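Local structure of delta-aminolevulinic acid dehydratase (Toxoplasma gondii ME49, 3OBK) at residues Met263-Pro268 / Pro286-His291. The protein catalyses the condensation of two molecules of 5-aminolevulinic acid to porphobilinogen, an early step of tetrapyrrole biosynthesis. Sequence-based numbering, arbitrary orientation.
Sequences MLMVKP and PMVAYH. With PBG (3-[5-(aminomethyl)-4-(carboxymethyl)-1H-pyrrol-3-yl]propanoic acid), chain L.
K267 and Y290 run side by side toward the product porphobilinogen, and the lysine can be followed along its length. K267 CG stands anti to its backbone N (chi1 176°) and the chain stays extended beyond it. Its CB and CG lie against Y290 CB, with K267 CG 3.8 Å from Y290 CB, and K267 CD lies obliquely beside Y290 CD2 and CG. CE passes from the tyrosine to C3A and C7A of porphobilinogen, and K267 NZ ends 3.1 Å from C4A of the pyrrole. K213 NZ, which is hydrogen-bonded to the product, lies close to K267 NZ. Farther out on the tyrosine, Y290 CE1 is 3.5 Å from carboxylate atom O3A of the product, while Y290 OH is hydrogen-bonded to Y332. Both residues stand at the C-terminal ends of neighbouring parallel strands in the TIM barrel of this family, where the ligand site of such barrels lies; helix 273-282 makes the beta-alpha-beta connection between them. Four backbone hydrogen bonds join the strands: L264 N to P286 O, V288 N to L264 O (2.8 Å), V266 N to V288 O, and Y290 N to V266 O, the last longer at 3.2 Å. Inside the barrel, M265 bends at chi2 and chi3 (85° and 70°), its SD lying at the edge of the Y290 ring in a Met-aromatic contact, 5.4 Å from the centroid, and its CE 3.6 Å from V288 CG1. On the face turned to helix 273-282, M287 also curls back, bringing CE to 4.0 Å from V266 CG2 and SD beside L264 CB.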
ATOM      1  N   MET A 263     -16.495  19.619   3.447  1.00 11.12           N
ATOM      2  CA  MET A 263     -15.057  19.957   3.456  1.00 10.90           C
ATOM      3  C   MET A 263     -14.497  19.794   4.846  1.00 10.71           C
ATOM      4  O   MET A 263     -15.230  19.926   5.834  1.00 11.11           O
ATOM      5  CB  MET A 263     -14.811  21.396   3.011  1.00 10.96           C
ATOM      6  CG  MET A 263     -15.400  21.746   1.630  1.00 12.60           C
ATOM      7  SD  MET A 263     -15.023  23.425   1.065  1.00 14.59           S
ATOM      8  CE  MET A 263     -16.312  23.579  -0.179  1.00 13.34           C
ATOM      9  N   LEU A 264     -13.191  19.520   4.910  1.00 10.49           N
ATOM     10  CA  LEU A 264     -12.465  19.382   6.154  1.00  9.97           C
ATOM     11  C   LEU A 264     -11.386  20.443   6.294  1.00 10.62           C
ATOM     12  O   LEU A 264     -10.628  20.708   5.361  1.00 11.15           O
ATOM     13  CB  LEU A 264     -11.844  18.020   6.228  1.00  9.76           C
ATOM     14  CG  LEU A 264     -12.840  16.868   6.069  1.00  9.80           C
ATOM     15  CD1 LEU A 264     -12.059  15.549   5.975  1.00 10.42           C
ATOM     16  CD2 LEU A 264     -13.906  16.834   7.166  1.00  9.12           C
ATOM     17  N   MET A 265     -11.359  21.066   7.465  1.00 11.21           N
ATOM     18  CA  MET A 265     -10.462  22.149   7.802  1.00 11.58           C
ATOM     19  C   MET A 265      -9.432  21.664   8.811  1.00 11.35           C
ATOM     20  O   MET A 265      -9.776  20.953   9.773  1.00 12.80           O
ATOM     21  CB  MET A 265     -11.278  23.277   8.407  1.00 12.43           C
ATOM     22  CG  MET A 265     -10.486  24.419   9.094  1.00 14.73           C
ATOM     23  SD  MET A 265      -9.902  25.716   7.999  1.00 20.96           S
ATOM     24  CE  MET A 265     -11.436  26.528   7.531  1.00 16.76           C
ATOM     25  N   VAL A 266      -8.168  22.003   8.580  1.00 10.87           N
ATOM     26  CA  VAL A 266      -7.113  21.812   9.578  1.00 10.07           C
ATOM     27  C   VAL A 266      -6.693  23.179  10.020  1.00 10.29           C
ATOM     28  O   VAL A 266      -6.481  24.066   9.184  1.00 10.11           O
ATOM     29  CB  VAL A 266      -5.859  21.130   9.005  1.00 10.30           C
ATOM     30  CG1 VAL A 266      -4.697  21.100  10.080  1.00  8.69           C
ATOM     31  CG2 VAL A 266      -6.208  19.756   8.486  1.00  8.69           C
ATOM     32  N   LYS A 267      -6.542  23.338  11.325  1.00 10.54           N
ATOM     33  CA  LYS A 267      -6.261  24.617  11.913  1.00 10.72           C
ATOM     34  C   LYS A 267      -5.565  24.377  13.196  1.00 10.43           C
ATOM     35  O   LYS A 267      -5.985  23.503  13.949  1.00 10.79           O
ATOM     36  CB  LYS A 267      -7.567  25.286  12.216  1.00 11.70           C
ATOM     37  CG  LYS A 267      -7.523  26.628  12.946  1.00 13.12           C
ATOM     38  CD  LYS A 267      -8.962  27.037  13.044  1.00 16.17           C
ATOM     39  CE  LYS A 267      -9.301  28.036  14.089  1.00 18.86           C
ATOM     40  NZ  LYS A 267     -10.792  27.918  14.332  1.00 20.04           N
ATOM     41  N   PRO A 268      -4.509  25.148  13.484  1.00  9.93           N
ATOM     42  CA  PRO A 268      -3.884  26.207  12.684  1.00  9.72           C
ATOM     43  C   PRO A 268      -3.194  25.748  11.402  1.00  9.39           C
ATOM     44  O   PRO A 268      -3.402  24.642  10.962  1.00  9.24           O
ATOM     45  CB  PRO A 268      -2.881  26.837  13.659  1.00 10.20           C
ATOM     46  CG  PRO A 268      -3.417  26.479  15.026  1.00  9.61           C
ATOM     47  CD  PRO A 268      -4.030  25.147  14.870  1.00  9.33           C
ATOM     48  N   PRO A 286     -12.813  17.868  -0.105  1.00 11.67           N
ATOM     49  CA  PRO A 286     -11.884  19.003  -0.194  1.00 10.97           C
ATOM     50  C   PRO A 286     -11.314  19.463   1.152  1.00 10.44           C
ATOM     51  O   PRO A 286     -11.976  19.382   2.196  1.00 10.40           O
ATOM     52  CB  PRO A 286     -12.723  20.109  -0.835  1.00 10.57           C
ATOM     53  CG  PRO A 286     -13.777  19.395  -1.567  1.00 11.66           C
ATOM     54  CD  PRO A 286     -14.031  18.075  -0.901  1.00 11.16           C
ATOM     55  N   MET A 287     -10.074  19.934   1.100  1.00 10.04           N
ATOM     56  CA  MET A 287      -9.339  20.353   2.271  1.00  9.77           C
ATOM     57  C   MET A 287      -9.212  21.857   2.327  1.00  9.14           C
ATOM     58  O   MET A 287      -9.014  22.505   1.321  1.00  9.24           O
ATOM     59  CB  MET A 287      -7.930  19.752   2.266  1.00 10.06           C
ATOM     60  CG  MET A 287      -7.817  18.229   2.404  1.00 10.08           C
ATOM     61  SD  MET A 287      -8.752  17.499   3.755  1.00 11.79           S
ATOM     62  CE  MET A 287      -7.969  18.172   5.211  1.00 10.99           C
ATOM     63  N   VAL A 288      -9.324  22.390   3.533  1.00  9.04           N
ATOM     64  CA  VAL A 288      -9.133  23.799   3.798  1.00  8.71           C
ATOM     65  C   VAL A 288      -8.172  23.903   4.938  1.00  8.26           C
ATOM     66  O   VAL A 288      -8.156  23.065   5.820  1.00  8.24           O
ATOM     67  CB  VAL A 288     -10.488  24.516   4.157  1.00  8.90           C
ATOM     68  CG1 VAL A 288     -10.338  25.993   4.104  1.00  8.38           C
ATOM     69  CG2 VAL A 288     -11.588  24.093   3.197  1.00  8.52           C
ATOM     70  N   ALA A 289      -7.331  24.920   4.896  1.00  8.71           N
ATOM     71  CA  ALA A 289      -6.382  25.209   5.972  1.00  8.74           C
ATOM     72  C   ALA A 289      -6.621  26.647   6.458  1.00  8.87           C
ATOM     73  O   ALA A 289      -7.067  27.477   5.694  1.00  9.46           O
ATOM     74  CB  ALA A 289      -4.988  25.016   5.482  1.00  8.28           C
ATOM     75  N   TYR A 290      -6.357  26.925   7.731  1.00  9.12           N
ATOM     76  CA  TYR A 290      -6.561  28.255   8.291  1.00  9.01           C
ATOM     77  C   TYR A 290      -5.215  28.829   8.732  1.00  9.21           C
ATOM     78  O   TYR A 290      -4.575  28.316   9.653  1.00  9.00           O
ATOM     79  CB  TYR A 290      -7.497  28.186   9.480  1.00  8.74           C
ATOM     80  CG  TYR A 290      -8.276  29.449   9.774  1.00  8.49           C
ATOM     81  CD1 TYR A 290      -7.651  30.674   9.982  1.00  8.68           C
ATOM     82  CD2 TYR A 290      -9.657  29.406   9.899  1.00 10.04           C
ATOM     83  CE1 TYR A 290      -8.409  31.840  10.293  1.00  8.40           C
ATOM     84  CE2 TYR A 290     -10.408  30.544  10.185  1.00  9.59           C
ATOM     85  CZ  TYR A 290      -9.792  31.747  10.385  1.00  8.86           C
ATOM     86  OH  TYR A 290     -10.602  32.824  10.678  1.00 10.22           O
ATOM     87  N   HIS A 291      -4.811  29.896   8.044  1.00  8.99           N
ATOM     88  CA  HIS A 291      -3.680  30.718   8.413  1.00  9.29           C
ATOM     89  C   HIS A 291      -4.161  31.686   9.501  1.00  9.11           C
ATOM     90  O   HIS A 291      -4.746  32.733   9.179  1.00 10.18           O
ATOM     91  CB  HIS A 291      -3.203  31.471   7.176  1.00  9.59           C
ATOM     92  CG  HIS A 291      -1.867  32.125   7.320  1.00 10.39           C
ATOM     93  ND1 HIS A 291      -1.601  33.375   6.802  1.00 12.19           N
ATOM     94  CD2 HIS A 291      -0.723  31.704   7.906  1.00 10.77           C
ATOM     95  CE1 HIS A 291      -0.340  33.689   7.053  1.00 12.32           C
ATOM     96  NE2 HIS A 291       0.217  32.691   7.718  1.00 11.14           N
TER
HETATM   97  CHA PBG L 360     -13.927  29.990  17.762  1.00 19.71           C
HETATM   98  C1A PBG L 360     -12.848  30.360  16.798  1.00 19.58           C
HETATM   99  C2A PBG L 360     -11.519  30.628  17.108  1.00 19.49           C
HETATM  100  C3A PBG L 360     -10.899  30.917  15.906  1.00 16.46           C
HETATM  101  C4A PBG L 360     -11.835  30.730  14.906  1.00 18.81           C
HETATM  102  NA  PBG L 360     -13.011  30.422  15.469  1.00 19.44           N
HETATM  103  C5A PBG L 360     -10.879  30.778  18.468  1.00 21.31           C
HETATM  104  C6A PBG L 360     -10.745  29.561  19.277  1.00 19.95           C
HETATM  105  O1A PBG L 360     -11.477  28.586  18.961  1.00 22.89           O
HETATM  106  O2A PBG L 360      -9.996  29.554  20.280  1.00 16.92           O
HETATM  107  C7A PBG L 360      -9.491  31.344  15.750  1.00 14.72           C
HETATM  108  C8A PBG L 360      -9.099  31.892  14.429  1.00 12.13           C
HETATM  109  C9A PBG L 360      -7.812  32.599  14.327  1.00  9.48           C
HETATM  110  O3A PBG L 360      -7.675  33.390  13.399  1.00 14.05           O
HETATM  111  O4A PBG L 360      -6.988  32.662  15.253  1.00  9.26           O
HETATM  112  N1  PBG L 360     -14.496  28.685  17.671  1.00 18.89           N